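Local structure of OBCA, Oxalate Biosynthetic Component A (Burkholderia glumae, 4NNB) at residues 7-12 with 220-225; 273-278 with 306-311; 472-477 with 496-501. The protein belongs to a family with a TIM-barrel fold and binds a magnesium ion together with an oxaloacetate ion. All coordinates share one frame; numbering follows the deposited sequence.

Overall arrangement
All three contacts are buried, and none is a surface contact; contact 3 lies closest to the centre of the chain. Contacts 1 and 2 are parallel strand pairs of one closed barrel, and they join directly, because strands 222-229 and 273-276 are neighbours and exchange backbone hydrogen bonds. Contact 3 meets contact 1 on its other flank, where Val472 is bonded to strand 5-10, but it packs a loop against a helix instead of pairing strands. Their chemistry differs accordingly: a histidine metal ligand in contact 1, serine hydroxyls for oxaloacetate in contact 2, and a carboxylate metal ligand carried by the loop of contact 3.

Contact 1. Residues 7-12 with 220-225; sequences YITAAP and AAVVHL. With MG (magnesium ion), chain B.
Thr9 and Ala10 pair with Val222 and Val223 as parallel neighbours in a sheet, strand segments 7-10 and 222-225 coming within 4.6 Å of each other at an angle of 25°. Ala10 is bonded through both its N and its O to strand 222-225: N donates to Val222 O at 2.8 Å, and O accepts from His224 N. Earlier in the strand, Ile8 O takes Ala221 N at 2.9 Å and, more weakly, Val222 N. Side chains then alternate between two faces. On the face of Thr9 and Val222, the threonine hydroxyl OG1 lies 3.7 Å from Val222 CB, while its methyl CG2, anti to the backbone N, rests 4.0 Å from His224 CB. A beta-branched residue suits this place, since its two branches can meet two neighbours at once. Tyr7 CD1 approaches Val222 CG2 obliquely.

These are adjacent strands of the eight-stranded parallel barrel, closed by 5-10 against 469-472. The Thr9 face looks into the barrel; the Ala10 face looks out at helices 205-217 and 495-507. There small residues allow close approach, Ala10 CB standing 3.7 Å from Ala220 CB, and the ring of Pro12 crosses Val223 at about a right angle, with CD 3.7 Å from Val223 CG1.

His224 belongs to the interior. Its CG is anti to the backbone N (chi1 170°), which carries the imidazole away from the strand toward the metal, and Ala11 CB sits at the ring edge beside CD2, near the ring plane. NE2 binds the magnesium ion at 2.2 Å, and the second ring nitrogen, ND1, makes a weak hydrogen bond to Asn275 OD1 of the next strand, a second-shell contact that would help to set the rotation of the ring.

Contact 2. Residues 273-278 with 306-311; sequences ILNLST and PEVASL. With OAA (oxaloacetate ion), chain C.
Ser310 and Thr278 are bound to each other while Ser310 and Ser277 hold one carboxylate of oxaloacetate. Ser310 OG donates to O1 of the ligand at 2.5 Å, and Ser277 OG donates to O2 at 2.8 Å, one hydroxyl for each oxygen. Serine suits both places, being short enough to keep its OG close to the backbone. Ser310 OG stands between its own N and carbonyl carbon (chi1 69°), where it also accepts Thr278 N at 3.0 Å in a nearly straight bond. Thr278 OG1 returns a bond to Ser310 O at 2.6 Å, coming from above the carbonyl plane.

Behind this shell strands 273-276 and 308-311 pair in parallel, a beta-alpha-beta unit of the barrel with helix 291-294 between them: Leu276 N meets Val308 O, and Ser310 N meets Leu276 O at 2.9 Å. Asn275 lays its amide against Val308 CG1, and its ND2 goes to Glu346. At the far end Glu307 OE1 takes Leu274 N at 3.1 Å, from above the carboxylate plane, while OE2 forms salt bridges with Lys266 and Arg520. Accepting an N-H while donating to O1 would probably polarise the Ser310 hydroxyl and make it a stronger hydrogen-bond donor to the carboxylate.

Contact 3. Residues 472-477 with 496-501; sequences VGLEDG and WEQVSL. With MG (magnesium ion), chain B; OAA (oxaloacetate ion), chain C.
Gln498 reaches out from helix 495-507 into the loop 472-477, and its amide does most of the touching. With CG anti to the carbonyl carbon (chi1 -60°) and the chain extended beyond, the amide is carried to the loop backbone. There NE2 donates to Gly477 O at 2.9 Å, coming from above that carbonyl plane, and also to Thr479 O, so both amide protons can be used. OE1 lies 3.1 Å from Gly473 C, at a poor angle for a bond to Leu474 N, which goes to Thr495 OG1. The Leu474 and Gln498 side chains cross at about a right angle, with CD2 3.8 Å from OE1. Glycine suits position 473, whose backbone angles would jam a CB against the preceding carbonyl. Val472 CG2 packs 4.0 Å from Val499 CG2.

The turn is tied by Gly473 O, which accepts from both Asp476 N and Gly477 N. From the same turn, Glu475 leaves with CG anti to the backbone N (chi1 173°) and stretches to the magnesium ion, OE1 binding at 2.2 Å. Beside it O2 and O3 of oxaloacetate, a water, His224 and His226 complete six ligands, a metal site at the C-terminal strand ends, as is typical of TIM barrels.

Contact 1. Residues 7-12 with 220-225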
ATOM      1  N   TYR A   7       1.501 -17.014  -9.937  1.00 31.14           N
ATOM      2  CA  TYR A   7       1.735 -16.927  -8.505  1.00 28.80           C
ATOM      3  C   TYR A   7       1.342 -15.538  -8.011  1.00 29.01           C
ATOM      4  O   TYR A   7       1.472 -14.551  -8.735  1.00 28.38           O
ATOM      5  CB  TYR A   7       3.170 -17.315  -8.121  1.00 28.17           C
ATOM      6  CG  TYR A   7       4.263 -16.431  -8.686  1.00 32.53           C
ATOM      7  CD1 TYR A   7       4.810 -15.399  -7.930  1.00 33.81           C
ATOM      8  CD2 TYR A   7       4.766 -16.645  -9.964  1.00 32.57           C
ATOM      9  CE1 TYR A   7       5.823 -14.590  -8.443  1.00 32.90           C
ATOM     10  CE2 TYR A   7       5.767 -15.844 -10.485  1.00 31.63           C
ATOM     11  CZ  TYR A   7       6.296 -14.820  -9.718  1.00 35.60           C
ATOM     12  OH  TYR A   7       7.298 -14.023 -10.233  1.00 39.06           O
ATOM     13  N   ILE A   8       0.820 -15.481  -6.791  1.00 30.49           N
ATOM     14  CA  ILE A   8       0.403 -14.217  -6.208  1.00 27.54           C
ATOM     15  C   ILE A   8       1.497 -13.756  -5.274  1.00 25.83           C
ATOM     16  O   ILE A   8       1.964 -14.520  -4.429  1.00 25.84           O
ATOM     17  CB  ILE A   8      -0.930 -14.344  -5.433  1.00 24.38           C
ATOM     18  CG1 ILE A   8      -2.058 -14.740  -6.398  1.00 26.86           C
ATOM     19  CG2 ILE A   8      -1.271 -13.027  -4.698  1.00 21.10           C
ATOM     20  CD1 ILE A   8      -3.369 -15.170  -5.713  1.00 31.17           C
ATOM     21  N   THR A   9       1.924 -12.509  -5.457  1.00 23.42           N
ATOM     22  CA  THR A   9       2.778 -11.856  -4.473  1.00 23.19           C
ATOM     23  C   THR A   9       1.940 -10.992  -3.528  1.00 22.60           C
ATOM     24  O   THR A   9       1.167 -10.148  -3.969  1.00 22.80           O
ATOM     25  CB  THR A   9       3.873 -10.984  -5.148  1.00 21.66           C
ATOM     26  OG1 THR A   9       4.796 -11.837  -5.848  1.00 21.74           O
ATOM     27  CG2 THR A   9       4.654 -10.185  -4.081  1.00 19.90           C
ATOM     28  N   ALA A  10       2.087 -11.207  -2.224  1.00 20.87           N
ATOM     29  CA  ALA A  10       1.472 -10.315  -1.242  1.00 23.97           C
ATOM     30  C   ALA A  10       2.465  -9.214  -0.856  1.00 23.27           C
ATOM     31  O   ALA A  10       3.628  -9.494  -0.596  1.00 23.17           O
ATOM     32  CB  ALA A  10       1.075 -11.094  -0.015  1.00 22.32           C
ATOM     33  N   ALA A  11       2.016  -7.966  -0.809  1.00 22.72           N
ATOM     34  CA  ALA A  11       2.909  -6.874  -0.389  1.00 23.35           C
ATOM     35  C   ALA A  11       2.269  -6.098   0.765  1.00 22.32           C
ATOM     36  O   ALA A  11       1.560  -5.128   0.538  1.00 22.66           O
ATOM     37  CB  ALA A  11       3.214  -5.945  -1.563  1.00 22.57           C
ATOM     38  N   PRO A  12       2.511  -6.542   2.011  1.00 19.92           N
ATOM     39  CA  PRO A  12       1.682  -6.089   3.141  1.00 21.14           C
ATOM     40  C   PRO A  12       2.027  -4.741   3.762  1.00 24.09           C
ATOM     41  O   PRO A  12       1.203  -4.250   4.543  1.00 21.40           O
ATOM     42  CB  PRO A  12       1.890  -7.181   4.199  1.00 22.16           C
ATOM     43  CG  PRO A  12       2.456  -8.368   3.445  1.00 24.98           C
ATOM     44  CD  PRO A  12       3.283  -7.748   2.346  1.00 20.76           C
ATOM     45  N   ALA A 220      -1.038 -16.547  -1.223  1.00 26.48           N
ATOM     46  CA  ALA A 220       0.151 -15.877  -1.753  1.00 27.33           C
ATOM     47  C   ALA A 220       1.360 -16.809  -1.692  1.00 25.13           C
ATOM     48  O   ALA A 220       1.641 -17.399  -0.650  1.00 27.61           O
ATOM     49  CB  ALA A 220       0.435 -14.567  -0.990  1.00 23.69           C
ATOM     50  N   ALA A 221       2.077 -16.936  -2.806  1.00 25.56           N
ATOM     51  CA  ALA A 221       3.286 -17.761  -2.843  1.00 24.22           C
ATOM     52  C   ALA A 221       4.533 -16.982  -2.388  1.00 24.88           C
ATOM     53  O   ALA A 221       5.487 -17.568  -1.873  1.00 25.34           O
ATOM     54  CB  ALA A 221       3.497 -18.316  -4.249  1.00 29.40           C
ATOM     55  N   VAL A 222       4.519 -15.670  -2.596  1.00 22.66           N
ATOM     56  CA  VAL A 222       5.670 -14.818  -2.298  1.00 24.33           C
ATOM     57  C   VAL A 222       5.204 -13.609  -1.492  1.00 23.38           C
ATOM     58  O   VAL A 222       4.143 -13.045  -1.770  1.00 24.11           O
ATOM     59  CB  VAL A 222       6.363 -14.334  -3.603  1.00 22.83           C
ATOM     60  CG1 VAL A 222       7.482 -13.325  -3.294  1.00 22.61           C
ATOM     61  CG2 VAL A 222       6.907 -15.529  -4.411  1.00 24.07           C
ATOM     62  N   VAL A 223       5.981 -13.206  -0.491  1.00 22.86           N
ATOM     63  CA  VAL A 223       5.624 -12.031   0.289  1.00 21.92           C
ATOM     64  C   VAL A 223       6.737 -10.981   0.226  1.00 24.42           C
ATOM     65  O   VAL A 223       7.866 -11.234   0.661  1.00 22.93           O
ATOM     66  CB  VAL A 223       5.334 -12.384   1.759  1.00 22.71           C
ATOM     67  CG1 VAL A 223       4.819 -11.146   2.507  1.00 22.59           C
ATOM     68  CG2 VAL A 223       4.307 -13.535   1.838  1.00 26.28           C
ATOM     69  N   HIS A 224       6.406  -9.817  -0.325  1.00 21.95           N
ATOM     70  CA  HIS A 224       7.352  -8.697  -0.447  1.00 21.74           C
ATOM     71  C   HIS A 224       7.244  -7.822   0.810  1.00 20.97           C
ATOM     72  O   HIS A 224       6.174  -7.313   1.130  1.00 23.10           O
ATOM     73  CB  HIS A 224       7.030  -7.905  -1.727  1.00 20.46           C
ATOM     74  CG  HIS A 224       7.767  -6.603  -1.869  1.00 20.65           C
ATOM     75  ND1 HIS A 224       9.119  -6.531  -2.164  1.00 24.00           N
ATOM     76  CD2 HIS A 224       7.332  -5.321  -1.812  1.00 20.35           C
ATOM     77  CE1 HIS A 224       9.479  -5.264  -2.256  1.00 24.47           C
ATOM     78  NE2 HIS A 224       8.411  -4.505  -2.042  1.00 26.09           N
ATOM     79  N   LEU A 225       8.355  -7.665   1.520  1.00 20.34           N
ATOM     80  CA  LEU A 225       8.372  -7.016   2.827  1.00 21.18           C
ATOM     81  C   LEU A 225       9.093  -5.672   2.838  1.00 23.33           C
ATOM     82  O   LEU A 225      10.130  -5.509   2.184  1.00 21.46           O
ATOM     83  CB  LEU A 225       9.070  -7.938   3.842  1.00 19.64           C
ATOM     84  CG  LEU A 225       8.334  -9.244   4.164  1.00 23.05           C
ATOM     85  CD1 LEU A 225       9.126 -10.101   5.154  1.00 21.78           C
ATOM     86  CD2 LEU A 225       6.945  -8.923   4.727  1.00 20.44           C
TER
HETATM   87 MG    MG B 601       8.326  -2.343  -2.049  1.00 27.40          MG
HETATM   88  O   HOH W   1       7.769  -2.415  -4.239  1.00 31.61           O

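Contact 2. Residues 273-278 with 306-311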
ATOM      1  N   ILE A 273       8.357 -17.789   0.867  1.00 25.55           N
ATOM      2  CA  ILE A 273       9.336 -17.138   0.004  1.00 24.74           C
ATOM      3  C   ILE A 273       9.332 -15.651   0.310  1.00 26.55           C
ATOM      4  O   ILE A 273       8.386 -14.933  -0.035  1.00 24.43           O
ATOM      5  CB  ILE A 273       9.001 -17.354  -1.471  1.00 26.94           C
ATOM      6  CG1 ILE A 273       8.932 -18.853  -1.769  1.00 26.22           C
ATOM      7  CG2 ILE A 273      10.049 -16.667  -2.361  1.00 22.96           C
ATOM      8  CD1 ILE A 273       8.426 -19.172  -3.148  1.00 28.11           C
ATOM      9  N   LEU A 274      10.376 -15.196   0.990  1.00 23.67           N
ATOM     10  CA  LEU A 274      10.448 -13.802   1.391  1.00 25.51           C
ATOM     11  C   LEU A 274      11.193 -12.965   0.351  1.00 22.42           C
ATOM     12  O   LEU A 274      12.286 -13.328  -0.109  1.00 22.29           O
ATOM     13  CB  LEU A 274      11.088 -13.675   2.775  1.00 25.82           C
ATOM     14  CG  LEU A 274      10.315 -14.306   3.947  1.00 30.69           C
ATOM     15  CD1 LEU A 274      10.893 -13.815   5.273  1.00 30.58           C
ATOM     16  CD2 LEU A 274       8.801 -14.033   3.876  1.00 26.58           C
ATOM     17  N   ASN A 275      10.562 -11.865  -0.034  1.00 22.34           N
ATOM     18  CA  ASN A 275      11.094 -10.911  -1.005  1.00 20.15           C
ATOM     19  C   ASN A 275      11.362  -9.591  -0.255  1.00 22.29           C
ATOM     20  O   ASN A 275      10.447  -8.790  -0.005  1.00 19.64           O
ATOM     21  CB  ASN A 275      10.059 -10.756  -2.142  1.00 19.12           C
ATOM     22  CG  ASN A 275      10.429  -9.682  -3.166  1.00 22.91           C
ATOM     23  OD1 ASN A 275      11.372  -8.909  -2.979  1.00 23.26           O
ATOM     24  ND2 ASN A 275       9.665  -9.628  -4.254  1.00 20.36           N
ATOM     25  N   LEU A 276      12.616  -9.367   0.130  1.00 18.53           N
ATOM     26  CA  LEU A 276      12.926  -8.204   0.956  1.00 20.92           C
ATOM     27  C   LEU A 276      13.151  -6.938   0.126  1.00 21.75           C
ATOM     28  O   LEU A 276      13.944  -6.925  -0.816  1.00 20.11           O
ATOM     29  CB  LEU A 276      14.126  -8.481   1.872  1.00 24.42           C
ATOM     30  CG  LEU A 276      13.843  -9.083   3.256  1.00 31.74           C
ATOM     31  CD1 LEU A 276      12.805 -10.192   3.216  1.00 24.72           C
ATOM     32  CD2 LEU A 276      15.110  -9.540   3.963  1.00 21.34           C
ATOM     33  N   SER A 277      12.445  -5.870   0.478  1.00 19.95           N
ATOM     34  CA  SER A 277      12.692  -4.575  -0.158  1.00 21.36           C
ATOM     35  C   SER A 277      14.078  -4.020   0.177  1.00 22.58           C
ATOM     36  O   SER A 277      14.480  -3.976   1.341  1.00 21.71           O
ATOM     37  CB  SER A 277      11.642  -3.553   0.257  1.00 21.50           C
ATOM     38  OG  SER A 277      11.947  -2.293  -0.307  1.00 23.47           O
ATOM     39  N   THR A 278      14.784  -3.564  -0.846  1.00 22.61           N
ATOM     40  CA  THR A 278      16.060  -2.882  -0.644  1.00 19.89           C
ATOM     41  C   THR A 278      15.897  -1.391  -0.888  1.00 22.70           C
ATOM     42  O   THR A 278      16.874  -0.643  -0.968  1.00 21.84           O
ATOM     43  CB  THR A 278      17.118  -3.431  -1.590  1.00 20.81           C
ATOM     44  OG1 THR A 278      16.690  -3.232  -2.939  1.00 20.53           O
ATOM     45  CG2 THR A 278      17.317  -4.937  -1.326  1.00 22.60           C
ATOM     46  N   PRO A 306      17.752 -14.555   2.392  1.00 26.56           N
ATOM     47  CA  PRO A 306      16.395 -14.384   1.844  1.00 28.26           C
ATOM     48  C   PRO A 306      16.305 -14.888   0.401  1.00 28.90           C
ATOM     49  O   PRO A 306      17.284 -14.779  -0.351  1.00 26.40           O
ATOM     50  CB  PRO A 306      16.180 -12.860   1.900  1.00 24.10           C
ATOM     51  CG  PRO A 306      17.030 -12.415   3.050  1.00 25.89           C
ATOM     52  CD  PRO A 306      18.273 -13.304   2.974  1.00 26.87           C
ATOM     53  N   GLU A 307      15.156 -15.450   0.033  1.00 26.15           N
ATOM     54  CA  GLU A 307      14.988 -16.071  -1.279  1.00 26.23           C
ATOM     55  C   GLU A 307      15.070 -15.044  -2.408  1.00 25.47           C
ATOM     56  O   GLU A 307      15.626 -15.311  -3.472  1.00 22.75           O
ATOM     57  CB  GLU A 307      13.631 -16.787  -1.371  1.00 27.23           C
ATOM     58  CG  GLU A 307      13.516 -18.098  -0.563  1.00 29.33           C
ATOM     59  CD  GLU A 307      13.292 -17.882   0.933  1.00 30.56           C
ATOM     60  OE1 GLU A 307      12.992 -16.742   1.367  1.00 26.24           O
ATOM     61  OE2 GLU A 307      13.404 -18.869   1.688  1.00 29.49           O
ATOM     62  N   VAL A 308      14.480 -13.881  -2.170  1.00 23.17           N
ATOM     63  CA  VAL A 308      14.324 -12.859  -3.194  1.00 23.61           C
ATOM     64  C   VAL A 308      14.565 -11.515  -2.531  1.00 23.40           C
ATOM     65  O   VAL A 308      14.346 -11.366  -1.326  1.00 21.70           O
ATOM     66  CB  VAL A 308      12.904 -12.918  -3.818  1.00 23.96           C
ATOM     67  CG1 VAL A 308      12.663 -11.780  -4.829  1.00 20.05           C
ATOM     68  CG2 VAL A 308      12.668 -14.278  -4.489  1.00 23.59           C
ATOM     69  N   ALA A 309      15.051 -10.543  -3.296  1.00 23.40           N
ATOM     70  CA  ALA A 309      15.077  -9.172  -2.803  1.00 23.42           C
ATOM     71  C   ALA A 309      14.957  -8.217  -3.973  1.00 24.27           C
ATOM     72  O   ALA A 309      15.386  -8.517  -5.088  1.00 23.25           O
ATOM     73  CB  ALA A 309      16.334  -8.888  -2.006  1.00 18.14           C
ATOM     74  N   SER A 310      14.390  -7.047  -3.721  1.00 21.56           N
ATOM     75  CA  SER A 310      14.134  -6.135  -4.820  1.00 21.31           C
ATOM     76  C   SER A 310      15.424  -5.456  -5.323  1.00 24.48           C
ATOM     77  O   SER A 310      16.377  -5.246  -4.567  1.00 23.11           O
ATOM     78  CB  SER A 310      13.066  -5.113  -4.428  1.00 22.60           C
ATOM     79  OG  SER A 310      13.552  -4.216  -3.451  1.00 28.59           O
ATOM     80  N   LEU A 311      15.448  -5.148  -6.617  1.00 21.83           N
ATOM     81  CA  LEU A 311      16.595  -4.495  -7.251  1.00 22.35           C
ATOM     82  C   LEU A 311      16.073  -3.622  -8.395  1.00 26.66           C
ATOM     83  O   LEU A 311      15.337  -4.102  -9.265  1.00 23.81           O
ATOM     84  CB  LEU A 311      17.585  -5.553  -7.770  1.00 20.91           C
ATOM     85  CG  LEU A 311      18.951  -5.054  -8.247  1.00 26.68           C
ATOM     86  CD1 LEU A 311      20.028  -6.122  -8.016  1.00 28.75           C
ATOM     87  CD2 LEU A 311      18.917  -4.642  -9.721  1.00 25.67           C
TER
HETATM   88  O1  OAA C 602      12.213  -2.182  -4.054  1.00 34.84           O
HETATM   89  O2  OAA C 602      10.440  -2.478  -2.668  1.00 27.38           O
HETATM   90  O4  OAA C 602       8.043   2.116  -3.441  1.00 33.56           O
HETATM   91  O5  OAA C 602      10.329   2.341  -3.545  1.00 36.32           O
HETATM   92  O3  OAA C 602       8.605  -0.493  -2.449  1.00 31.31           O
HETATM   93  C1  OAA C 602      11.068  -1.772  -3.569  1.00 29.88           C
HETATM   94  C2  OAA C 602      10.496  -0.468  -4.080  1.00 29.72           C
HETATM   95  C3  OAA C 602       9.408   0.158  -3.237  1.00 28.77           C
HETATM   96  C4  OAA C 602       9.254   1.618  -3.404  1.00 25.58           C

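Contact 3. Residues 472-477 with 496-501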
ATOM      1  N   VAL A 472      -0.608  -8.001  -5.041  1.00 20.75           N
ATOM      2  CA  VAL A 472      -1.567  -7.119  -4.368  1.00 22.82           C
ATOM      3  C   VAL A 472      -1.079  -6.929  -2.938  1.00 22.53           C
ATOM      4  O   VAL A 472      -0.194  -7.653  -2.485  1.00 23.57           O
ATOM      5  CB  VAL A 472      -2.984  -7.734  -4.323  1.00 25.75           C
ATOM      6  CG1 VAL A 472      -3.604  -7.748  -5.712  1.00 26.61           C
ATOM      7  CG2 VAL A 472      -2.928  -9.144  -3.735  1.00 22.72           C
ATOM      8  N   GLY A 473      -1.648  -5.957  -2.235  1.00 23.20           N
ATOM      9  CA  GLY A 473      -1.350  -5.777  -0.824  1.00 21.90           C
ATOM     10  C   GLY A 473      -1.489  -4.323  -0.420  1.00 21.30           C
ATOM     11  O   GLY A 473      -1.557  -3.454  -1.291  1.00 20.36           O
ATOM     12  N   LEU A 474      -1.498  -4.047   0.887  1.00 23.06           N
ATOM     13  CA  LEU A 474      -1.632  -2.665   1.378  1.00 22.99           C
ATOM     14  C   LEU A 474      -0.552  -1.705   0.845  1.00 21.79           C
ATOM     15  O   LEU A 474      -0.793  -0.497   0.712  1.00 19.43           O
ATOM     16  CB  LEU A 474      -1.683  -2.638   2.908  1.00 21.98           C
ATOM     17  CG  LEU A 474      -2.866  -3.370   3.560  1.00 24.42           C
ATOM     18  CD1 LEU A 474      -2.994  -2.991   5.052  1.00 20.90           C
ATOM     19  CD2 LEU A 474      -4.159  -3.066   2.810  1.00 24.97           C
ATOM     20  N   GLU A 475       0.627  -2.235   0.528  1.00 22.28           N
ATOM     21  CA  GLU A 475       1.654  -1.439  -0.156  1.00 19.00           C
ATOM     22  C   GLU A 475       1.131  -0.729  -1.403  1.00 22.03           C
ATOM     23  O   GLU A 475       1.459   0.438  -1.648  1.00 22.27           O
ATOM     24  CB  GLU A 475       2.851  -2.329  -0.534  1.00 20.92           C
ATOM     25  CG  GLU A 475       3.896  -1.622  -1.409  1.00 22.96           C
ATOM     26  CD  GLU A 475       5.238  -2.342  -1.399  1.00 24.66           C
ATOM     27  OE1 GLU A 475       6.204  -1.835  -2.014  1.00 23.21           O
ATOM     28  OE2 GLU A 475       5.316  -3.429  -0.792  1.00 22.90           O
ATOM     29  N   ASP A 476       0.312  -1.422  -2.190  1.00 20.02           N
ATOM     30  CA  ASP A 476      -0.144  -0.888  -3.482  1.00 19.73           C
ATOM     31  C   ASP A 476      -1.528  -0.228  -3.464  1.00 23.99           C
ATOM     32  O   ASP A 476      -1.781   0.707  -4.225  1.00 24.34           O
ATOM     33  CB  ASP A 476      -0.117  -1.995  -4.537  1.00 22.86           C
ATOM     34  CG  ASP A 476       1.256  -2.609  -4.677  1.00 24.48           C
ATOM     35  OD1 ASP A 476       1.362  -3.845  -4.857  1.00 28.87           O
ATOM     36  OD2 ASP A 476       2.232  -1.849  -4.570  1.00 27.50           O
ATOM     37  N   GLY A 477      -2.418  -0.723  -2.607  1.00 22.50           N
ATOM     38  CA  GLY A 477      -3.743  -0.139  -2.452  1.00 20.24           C
ATOM     39  C   GLY A 477      -4.379  -0.597  -1.155  1.00 23.77           C
ATOM     40  O   GLY A 477      -4.131  -1.716  -0.707  1.00 21.68           O
ATOM     41  N   TRP A 496      -4.167 -10.098   3.269  1.00 23.41           N
ATOM     42  CA  TRP A 496      -4.715 -11.442   3.061  1.00 26.33           C
ATOM     43  C   TRP A 496      -6.086 -11.396   2.361  1.00 26.72           C
ATOM     44  O   TRP A 496      -6.410 -12.271   1.556  1.00 24.82           O
ATOM     45  CB  TRP A 496      -4.820 -12.198   4.388  1.00 25.99           C
ATOM     46  CG  TRP A 496      -5.816 -11.588   5.324  1.00 29.86           C
ATOM     47  CD1 TRP A 496      -5.562 -10.695   6.328  1.00 27.54           C
ATOM     48  CD2 TRP A 496      -7.234 -11.822   5.337  1.00 29.37           C
ATOM     49  NE1 TRP A 496      -6.739 -10.355   6.960  1.00 29.93           N
ATOM     50  CE2 TRP A 496      -7.775 -11.035   6.373  1.00 30.41           C
ATOM     51  CE3 TRP A 496      -8.093 -12.615   4.571  1.00 28.89           C
ATOM     52  CZ2 TRP A 496      -9.144 -11.016   6.657  1.00 33.82           C
ATOM     53  CZ3 TRP A 496      -9.455 -12.594   4.856  1.00 35.61           C
ATOM     54  CH2 TRP A 496      -9.963 -11.804   5.888  1.00 34.59           C
ATOM     55  N   GLU A 497      -6.882 -10.372   2.651  1.00 25.40           N
ATOM     56  CA  GLU A 497      -8.201 -10.287   2.027  1.00 27.98           C
ATOM     57  C   GLU A 497      -8.070  -9.985   0.537  1.00 28.18           C
ATOM     58  O   GLU A 497      -8.767 -10.582  -0.291  1.00 25.58           O
ATOM     59  CB  GLU A 497      -9.105  -9.263   2.726  1.00 24.19           C
ATOM     60  CG  GLU A 497     -10.506  -9.230   2.117  1.00 27.65           C
ATOM     61  CD  GLU A 497     -11.465  -8.367   2.893  1.00 27.02           C
ATOM     62  OE1 GLU A 497     -12.574  -8.844   3.186  1.00 29.22           O
ATOM     63  OE2 GLU A 497     -11.118  -7.201   3.200  1.00 27.98           O
ATOM     64  N   GLN A 498      -7.155  -9.079   0.197  1.00 24.66           N
ATOM     65  CA  GLN A 498      -6.875  -8.764  -1.201  1.00 25.33           C
ATOM     66  C   GLN A 498      -6.333  -9.972  -1.946  1.00 24.40           C
ATOM     67  O   GLN A 498      -6.684 -10.194  -3.106  1.00 25.85           O
ATOM     68  CB  GLN A 498      -5.921  -7.563  -1.293  1.00 23.38           C
ATOM     69  CG  GLN A 498      -6.527  -6.311  -0.633  1.00 20.78           C
ATOM     70  CD  GLN A 498      -5.512  -5.205  -0.383  1.00 25.86           C
ATOM     71  OE1 GLN A 498      -4.346  -5.470  -0.065  1.00 22.70           O
ATOM     72  NE2 GLN A 498      -5.949  -3.960  -0.533  1.00 23.82           N
ATOM     73  N   VAL A 499      -5.502 -10.760  -1.269  1.00 24.62           N
ATOM     74  CA  VAL A 499      -4.999 -12.011  -1.822  1.00 24.38           C
ATOM     75  C   VAL A 499      -6.143 -13.004  -2.128  1.00 28.28           C
ATOM     76  O   VAL A 499      -6.179 -13.586  -3.216  1.00 26.85           O
ATOM     77  CB  VAL A 499      -3.962 -12.662  -0.878  1.00 25.17           C
ATOM     78  CG1 VAL A 499      -3.569 -14.045  -1.374  1.00 24.44           C
ATOM     79  CG2 VAL A 499      -2.710 -11.769  -0.747  1.00 25.51           C
ATOM     80  N   SER A 500      -7.061 -13.189  -1.173  1.00 28.23           N
ATOM     81  CA  SER A 500      -8.186 -14.125  -1.340  1.00 31.40           C
ATOM     82  C   SER A 500      -9.031 -13.744  -2.534  1.00 28.89           C
ATOM     83  O   SER A 500      -9.416 -14.601  -3.322  1.00 31.13           O
ATOM     84  CB  SER A 500      -9.082 -14.160  -0.093  1.00 32.10           C
ATOM     85  OG  SER A 500      -8.354 -14.557   1.048  1.00 41.64           O
ATOM     86  N   LEU A 501      -9.307 -12.449  -2.654  1.00 27.61           N
ATOM     87  CA  LEU A 501     -10.148 -11.926  -3.718  1.00 29.20           C
ATOM     88  C   LEU A 501      -9.512 -12.032  -5.096  1.00 32.47           C
ATOM     89  O   LEU A 501     -10.183 -12.397  -6.060  1.00 30.58           O
ATOM     90  CB  LEU A 501     -10.549 -10.480  -3.424  1.00 28.98           C
ATOM     91  CG  LEU A 501     -11.585 -10.324  -2.311  1.00 31.37           C
ATOM     92  CD1 LEU A 501     -11.680  -8.871  -1.867  1.00 28.20           C
ATOM     93  CD2 LEU A 501     -12.948 -10.832  -2.787  1.00 34.51           C
TER
HETATM   94 MG    MG B 601       8.326  -2.343  -2.049  1.00 27.40          MG
HETATM   95  O1  OAA C 602      12.213  -2.182  -4.054  1.00 34.84           O
HETATM   96  O2  OAA C 602      10.440  -2.478  -2.668  1.00 27.38           O
HETATM   97  O4  OAA C 602       8.043   2.116  -3.441  1.00 33.56           O
HETATM   98  O5  OAA C 602      10.329   2.341  -3.545  1.00 36.32           O
HETATM   99  O3  OAA C 602       8.605  -0.493  -2.449  1.00 31.31           O
HETATM  100  C1  OAA C 602      11.068  -1.772  -3.569  1.00 29.88           C
HETATM  101  C2  OAA C 602      10.496  -0.468  -4.080  1.00 29.72           C
HETATM  102  C3  OAA C 602       9.408   0.158  -3.237  1.00 28.77           C
HETATM  103  C4  OAA C 602       9.254   1.618  -3.404  1.00 25.58           C
HETATM  104  O   HOH W   1       7.769  -2.415  -4.239  1.00 31.61           O